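Local structure of aspartate aminotransferase, cytoplasmic (Schizosaccharomyces pombe 972h-, 6JPK) at residues 257-260 with 261-264; 273-276 with 277-281. The protein catalyses the reversible pyridoxal 5'-phosphate-dependent transfer of an amino group between L-aspartate and 2-oxoglutarate, giving oxaloacetate and L-glutamate. The protein carries 1 engineered substitution. One frame throughout, in Å; residues are numbered along the deposited sequence.

Interaction 1 (257-260 with 261-264). With PO4 (phosphate ion), chain C.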
ATOM      1  N   MET A 257      -9.233  15.720   0.498  1.00  7.17           N
ATOM      2  CA  MET A 257      -7.993  16.482   0.596  1.00  7.35           C
ATOM      3  C   MET A 257      -7.194  16.465  -0.702  1.00  7.35           C
ATOM      4  O   MET A 257      -6.074  17.002  -0.740  1.00  8.76           O
ATOM      5  CB  MET A 257      -7.135  15.974   1.751  1.00  7.32           C
ATOM      6  CG  MET A 257      -7.722  16.275   3.121  1.00  9.63           C
ATOM      7  SD  MET A 257      -6.561  15.805   4.408  1.00 11.65           S
ATOM      8  CE  MET A 257      -7.475  16.350   5.883  1.00  7.65           C
ATOM      9  N   GLY A 258      -7.743  15.880  -1.765  1.00  9.13           N
ATOM     10  CA  GLY A 258      -7.029  15.836  -3.031  1.00 12.66           C
ATOM     11  C   GLY A 258      -5.731  15.065  -2.965  1.00 10.42           C
ATOM     12  O   GLY A 258      -4.813  15.343  -3.739  1.00  9.96           O
ATOM     13  N   LEU A 259      -5.620  14.111  -2.043  1.00  7.00           N
ATOM     14  CA  LEU A 259      -4.379  13.376  -1.839  1.00 14.57           C
ATOM     15  C   LEU A 259      -4.267  12.121  -2.708  1.00 17.80           C
ATOM     16  O   LEU A 259      -3.256  11.423  -2.612  1.00 19.91           O
ATOM     17  CB  LEU A 259      -4.237  13.003  -0.354  1.00 10.58           C
ATOM     18  CG  LEU A 259      -3.890  14.174   0.581  1.00 11.72           C
ATOM     19  CD1 LEU A 259      -3.966  13.747   2.049  1.00  7.15           C
ATOM     20  CD2 LEU A 259      -2.493  14.691   0.255  1.00  8.57           C
ATOM     21  N   TYR A 260      -5.288  11.825  -3.523  1.00 14.65           N
ATOM     22  CA  TYR A 260      -5.357  10.733  -4.503  1.00 11.93           C
ATOM     23  C   TYR A 260      -4.176   9.768  -4.490  1.00 13.45           C
ATOM     24  O   TYR A 260      -4.240   8.702  -3.862  1.00 12.01           O
ATOM     25  CB  TYR A 260      -5.515  11.313  -5.915  1.00  6.69           C
ATOM     26  CG  TYR A 260      -6.764  12.169  -6.064  1.00 10.49           C
ATOM     27  CD1 TYR A 260      -8.027  11.584  -6.143  1.00 10.61           C
ATOM     28  CD2 TYR A 260      -6.680  13.561  -6.097  1.00 11.84           C
ATOM     29  CE1 TYR A 260      -9.173  12.365  -6.260  1.00  9.10           C
ATOM     30  CE2 TYR A 260      -7.821  14.347  -6.210  1.00  7.04           C
ATOM     31  CZ  TYR A 260      -9.060  13.740  -6.303  1.00  8.46           C
ATOM     32  OH  TYR A 260     -10.193  14.508  -6.399  1.00  8.05           O
ATOM     33  N   GLY A 261      -3.094  10.148  -5.178  1.00  9.02           N
ATOM     34  CA  GLY A 261      -1.929   9.299  -5.381  1.00  9.94           C
ATOM     35  C   GLY A 261      -0.996   9.131  -4.195  1.00 10.41           C
ATOM     36  O   GLY A 261      -0.112   8.267  -4.247  1.00  8.67           O
ATOM     37  N   GLU A 262      -1.153   9.930  -3.139  1.00  6.78           N
ATOM     38  CA  GLU A 262      -0.394   9.677  -1.923  1.00 12.07           C
ATOM     39  C   GLU A 262      -0.992   8.557  -1.075  1.00 15.39           C
ATOM     40  O   GLU A 262      -0.322   8.095  -0.148  1.00 14.55           O
ATOM     41  CB  GLU A 262      -0.269  10.962  -1.088  1.00  8.93           C
ATOM     42  CG  GLU A 262       0.066  12.227  -1.918  1.00 14.35           C
ATOM     43  CD  GLU A 262       1.378  12.129  -2.733  1.00 21.03           C
ATOM     44  OE1 GLU A 262       2.162  11.158  -2.553  1.00 19.36           O
ATOM     45  OE2 GLU A 262       1.625  13.042  -3.568  1.00 18.61           O
ATOM     46  N   ARG A 263      -2.219   8.119  -1.371  1.00  6.50           N
ATOM     47  CA  ARG A 263      -2.837   6.937  -0.765  1.00 12.64           C
ATOM     48  C   ARG A 263      -3.030   7.101   0.750  1.00 16.40           C
ATOM     49  O   ARG A 263      -2.478   6.351   1.562  1.00 18.42           O
ATOM     50  CB  ARG A 263      -2.025   5.672  -1.073  1.00 11.36           C
ATOM     51  CG  ARG A 263      -1.546   5.534  -2.517  1.00 10.97           C
ATOM     52  CD  ARG A 263      -2.682   5.663  -3.519  1.00 10.00           C
ATOM     53  NE  ARG A 263      -3.670   4.581  -3.430  1.00 11.07           N
ATOM     54  CZ  ARG A 263      -4.983   4.778  -3.530  1.00 11.54           C
ATOM     55  NH1 ARG A 263      -5.817   3.758  -3.458  1.00 14.40           N
ATOM     56  NH2 ARG A 263      -5.467   6.013  -3.667  1.00  8.73           N
ATOM     57  N   THR A 264      -3.860   8.074   1.124  1.00 11.17           N
ATOM     58  CA  THR A 264      -4.116   8.383   2.531  1.00  9.88           C
ATOM     59  C   THR A 264      -5.546   7.976   2.895  1.00  9.44           C
ATOM     60  O   THR A 264      -6.519   8.565   2.402  1.00  6.40           O
ATOM     61  CB  THR A 264      -3.870   9.865   2.805  1.00 11.23           C
ATOM     62  OG1 THR A 264      -2.550  10.214   2.365  1.00 12.91           O
ATOM     63  CG2 THR A 264      -3.993  10.170   4.288  1.00  8.33           C
TER
HETATM   64  P   PO4 C 501      -9.120   5.376  -2.964  1.00 14.97           P
HETATM   65  O1  PO4 C 501      -8.545   3.976  -2.893  1.00 11.88           O
HETATM   66  O2  PO4 C 501      -9.061   6.069  -1.622  1.00 14.75           O
HETATM   67  O3  PO4 C 501      -8.322   6.149  -3.995  1.00 12.88           O
HETATM   68  O4  PO4 C 501     -10.567   5.366  -3.396  1.00 18.43           O
HETATM   69  O   HOH W   1      -5.300   9.034  -1.103  1.00 16.03           O

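Interaction 2 (273-276 with 277-281)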
ATOM      1  N   ASP A 273     -16.609  -2.202  23.208  1.00 13.39           N
ATOM      2  CA  ASP A 273     -15.787  -1.984  24.392  1.00 18.97           C
ATOM      3  C   ASP A 273     -14.315  -2.047  24.009  1.00 18.04           C
ATOM      4  O   ASP A 273     -13.944  -2.591  22.960  1.00 15.38           O
ATOM      5  CB  ASP A 273     -16.106  -2.998  25.493  1.00 21.30           C
ATOM      6  CG  ASP A 273     -16.053  -4.415  24.999  1.00 29.03           C
ATOM      7  OD1 ASP A 273     -14.935  -4.867  24.659  1.00 32.35           O
ATOM      8  OD2 ASP A 273     -17.130  -5.071  24.946  1.00 31.23           O
ATOM      9  N   ALA A 274     -13.485  -1.488  24.892  1.00 10.97           N
ATOM     10  CA  ALA A 274     -12.055  -1.370  24.625  1.00 10.78           C
ATOM     11  C   ALA A 274     -11.404  -2.738  24.480  1.00 11.25           C
ATOM     12  O   ALA A 274     -10.482  -2.912  23.676  1.00 10.56           O
ATOM     13  CB  ALA A 274     -11.377  -0.575  25.751  1.00 11.05           C
ATOM     14  N   SER A 275     -11.858  -3.710  25.272  1.00 12.30           N
ATOM     15  CA  SER A 275     -11.307  -5.060  25.210  1.00 15.00           C
ATOM     16  C   SER A 275     -11.396  -5.637  23.798  1.00 13.85           C
ATOM     17  O   SER A 275     -10.401  -6.125  23.248  1.00 11.82           O
ATOM     18  CB  SER A 275     -12.042  -5.957  26.205  1.00 16.61           C
ATOM     19  OG  SER A 275     -11.520  -7.268  26.138  1.00 26.31           O
ATOM     20  N   THR A 276     -12.579  -5.584  23.189  1.00 10.88           N
ATOM     21  CA  THR A 276     -12.721  -6.121  21.833  1.00 10.56           C
ATOM     22  C   THR A 276     -12.004  -5.244  20.805  1.00 13.51           C
ATOM     23  O   THR A 276     -11.441  -5.761  19.828  1.00 12.61           O
ATOM     24  CB  THR A 276     -14.205  -6.261  21.496  1.00 10.59           C
ATOM     25  OG1 THR A 276     -14.824  -7.107  22.471  1.00 11.09           O
ATOM     26  CG2 THR A 276     -14.420  -6.836  20.075  1.00 10.30           C
ATOM     27  N   LYS A 277     -11.996  -3.925  21.020  1.00 11.41           N
ATOM     28  CA  LYS A 277     -11.197  -3.031  20.186  1.00 10.65           C
ATOM     29  C   LYS A 277      -9.764  -3.532  20.071  1.00  9.54           C
ATOM     30  O   LYS A 277      -9.198  -3.596  18.976  1.00  9.24           O
ATOM     31  CB  LYS A 277     -11.234  -1.614  20.769  1.00 12.36           C
ATOM     32  CG  LYS A 277     -10.644  -0.537  19.861  1.00 15.99           C
ATOM     33  CD  LYS A 277      -9.135  -0.413  19.963  1.00 19.48           C
ATOM     34  CE  LYS A 277      -8.700   0.103  21.305  1.00 24.66           C
ATOM     35  NZ  LYS A 277      -7.353   0.742  21.203  1.00 24.22           N
ATOM     36  N   ASN A 278      -9.158  -3.899  21.197  1.00  9.89           N
ATOM     37  CA  ASN A 278      -7.760  -4.313  21.159  1.00 12.71           C
ATOM     38  C   ASN A 278      -7.582  -5.703  20.561  1.00 11.83           C
ATOM     39  O   ASN A 278      -6.588  -5.946  19.870  1.00 14.35           O
ATOM     40  CB  ASN A 278      -7.165  -4.214  22.557  1.00 11.40           C
ATOM     41  CG  ASN A 278      -6.938  -2.770  22.959  1.00 16.34           C
ATOM     42  OD1 ASN A 278      -6.430  -1.976  22.162  1.00 17.30           O
ATOM     43  ND2 ASN A 278      -7.364  -2.406  24.159  1.00 17.74           N
ATOM     44  N   LYS A 279      -8.522  -6.622  20.784  1.00 11.88           N
ATOM     45  CA  LYS A 279      -8.435  -7.926  20.121  1.00 10.18           C
ATOM     46  C   LYS A 279      -8.438  -7.762  18.603  1.00  9.74           C
ATOM     47  O   LYS A 279      -7.575  -8.311  17.900  1.00  9.93           O
ATOM     48  CB  LYS A 279      -9.591  -8.820  20.576  1.00 11.99           C
ATOM     49  CG  LYS A 279      -9.504  -9.230  22.040  1.00 11.03           C
ATOM     50  CD  LYS A 279     -10.806  -9.849  22.532  1.00 12.34           C
ATOM     51  CE  LYS A 279     -10.647 -10.438  23.932  1.00 15.56           C
ATOM     52  NZ  LYS A 279     -11.967 -10.768  24.565  1.00 18.04           N
ATOM     53  N   VAL A 280      -9.392  -6.981  18.090  1.00  9.50           N
ATOM     54  CA  VAL A 280      -9.522  -6.770  16.653  1.00  9.12           C
ATOM     55  C   VAL A 280      -8.299  -6.037  16.112  1.00  9.53           C
ATOM     56  O   VAL A 280      -7.737  -6.409  15.073  1.00  8.66           O
ATOM     57  CB  VAL A 280     -10.830  -6.008  16.355  1.00  9.00           C
ATOM     58  CG1 VAL A 280     -10.866  -5.482  14.918  1.00  8.57           C
ATOM     59  CG2 VAL A 280     -12.032  -6.884  16.653  1.00  9.24           C
ATOM     60  N   LEU A 281      -7.873  -4.974  16.806  1.00 10.37           N
ATOM     61  CA  LEU A 281      -6.706  -4.217  16.354  1.00 10.72           C
ATOM     62  C   LEU A 281      -5.486  -5.122  16.197  1.00 10.14           C
ATOM     63  O   LEU A 281      -4.775  -5.039  15.193  1.00  8.51           O
ATOM     64  CB  LEU A 281      -6.405  -3.072  17.322  1.00  8.75           C
ATOM     65  CG  LEU A 281      -5.218  -2.182  16.947  1.00 11.08           C
ATOM     66  CD1 LEU A 281      -5.450  -1.475  15.619  1.00  9.95           C
ATOM     67  CD2 LEU A 281      -4.966  -1.177  18.062  1.00 14.90           C
TER
HETATM   68  O   HOH W   2     -13.589  -8.525  24.519  1.00 11.92           O

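Interaction 1 (257-260 with 261-264)
The guanidinium of Arg-263 is met at its edge, within its own plane, by the carbonyl O of Tyr-260 and by O3 of the phosphate. The ring of Tyr-260 packs edge-to-face with Tyr-70 of the second subunit, while its OH is hydrogen-bonded to Tyr-40 N. Arg-263 NH2 donates to Tyr-260 O at 3.0 Å and to phosphate O3 at 2.9 Å, nearly straight at 171°. NH1 takes phosphate O1 at 2.8 Å and also bonds Ile-292 O of the second subunit. Bends at chi2 and chi3 (-53° and -65°) curl the arginine chain back over the turn. Tyr-260 O also accepts from Arg-263 N at 3.3 Å, and the two donors reach it from opposite faces of its carbonyl plane; a water adds a third bond. Glu-262 N to Leu-259 O, at 2.6 Å, and Arg-263 N to Tyr-260 O are the i to i+3 links of the short 3-10 turn before strand 264-270. The free phosphate, probably from the crystallisation liquor, is also held by Ser-107, Gly-108, Thr-109, Ser-252 and Tyr-70 of the second subunit, a site consistent with this family's cofactor-phosphate pocket. Leu-259 CD1 lies 3.8 Å from Thr-264 OG1.

Interaction 2 (273-276 with 277-281)
A water between Ser-275 and Lys-279 is gripped by three side chains: Ser-275 OG at 2.9 Å, Thr-276 OG1 at 2.8 Å and Lys-279 NZ, which donates to it at 2.8 Å. Ser-275 OG stands opposite its own backbone nitrogen (chi1 179°), and Lys-279 is extended beyond CG, which carries its ammonium back past the Ser-275 carbonyl toward the helix start. There the same NZ also bonds Ala-7 O of the second subunit. At the N-cap, Asp-273 OD1 accepts from Thr-276 N at 2.9 Å, a nearly straight bond (166°) met close to the C-O axis, and ties up an amide that the first turn leaves without a backbone acceptor. Asn-278 faces a different side. Its CG rests 3.6 Å from Ala-274 O, and its OD1 accepts from Lys-277 NZ at 3.0 Å, the ammonium standing 37° out of the amide plane. Asp-98 is the salt-bridge partner of that ammonium, so the carboxylate and the amide oxygen share it. A leucine in place of Asn-278 has no OD1 to offer, and Lys-277 NZ would probably be left freer to swing about Asp-98. On the buried side, Thr-276 CG2 lies 4.2 Å from Val-280 CG2, and both side chains touch Tyr-269 of strand 264-270. Regular i to i+4 bonds, such as Val-280 N to Thr-276 O at 3.0 Å, follow from Asp-273 onward, the pattern of an alpha-helix opened by an aspartate N-cap.

Strand 264-270 joins the two contacts in series: interaction 1 ends on Thr-264, and Tyr-269 near the far end of the strand packs against the helix of interaction 2. Their centres are 29 Å apart and their nearest atoms about 16 Å, so they do not touch. Interaction 1 lies at what is probably the active site, where the Tyr-260 side chain comes within about 3 Å of that of Lys-255, the probable cofactor attachment lysine, which carries no cofactor here. Interaction 2 lies away from the annotated sites, its centre about 27 Å from that of the chain. Both meet the second subunit, interaction 1 beside the bound phosphate and interaction 2 through residues such as Phe-6 and Ala-7 of that subunit.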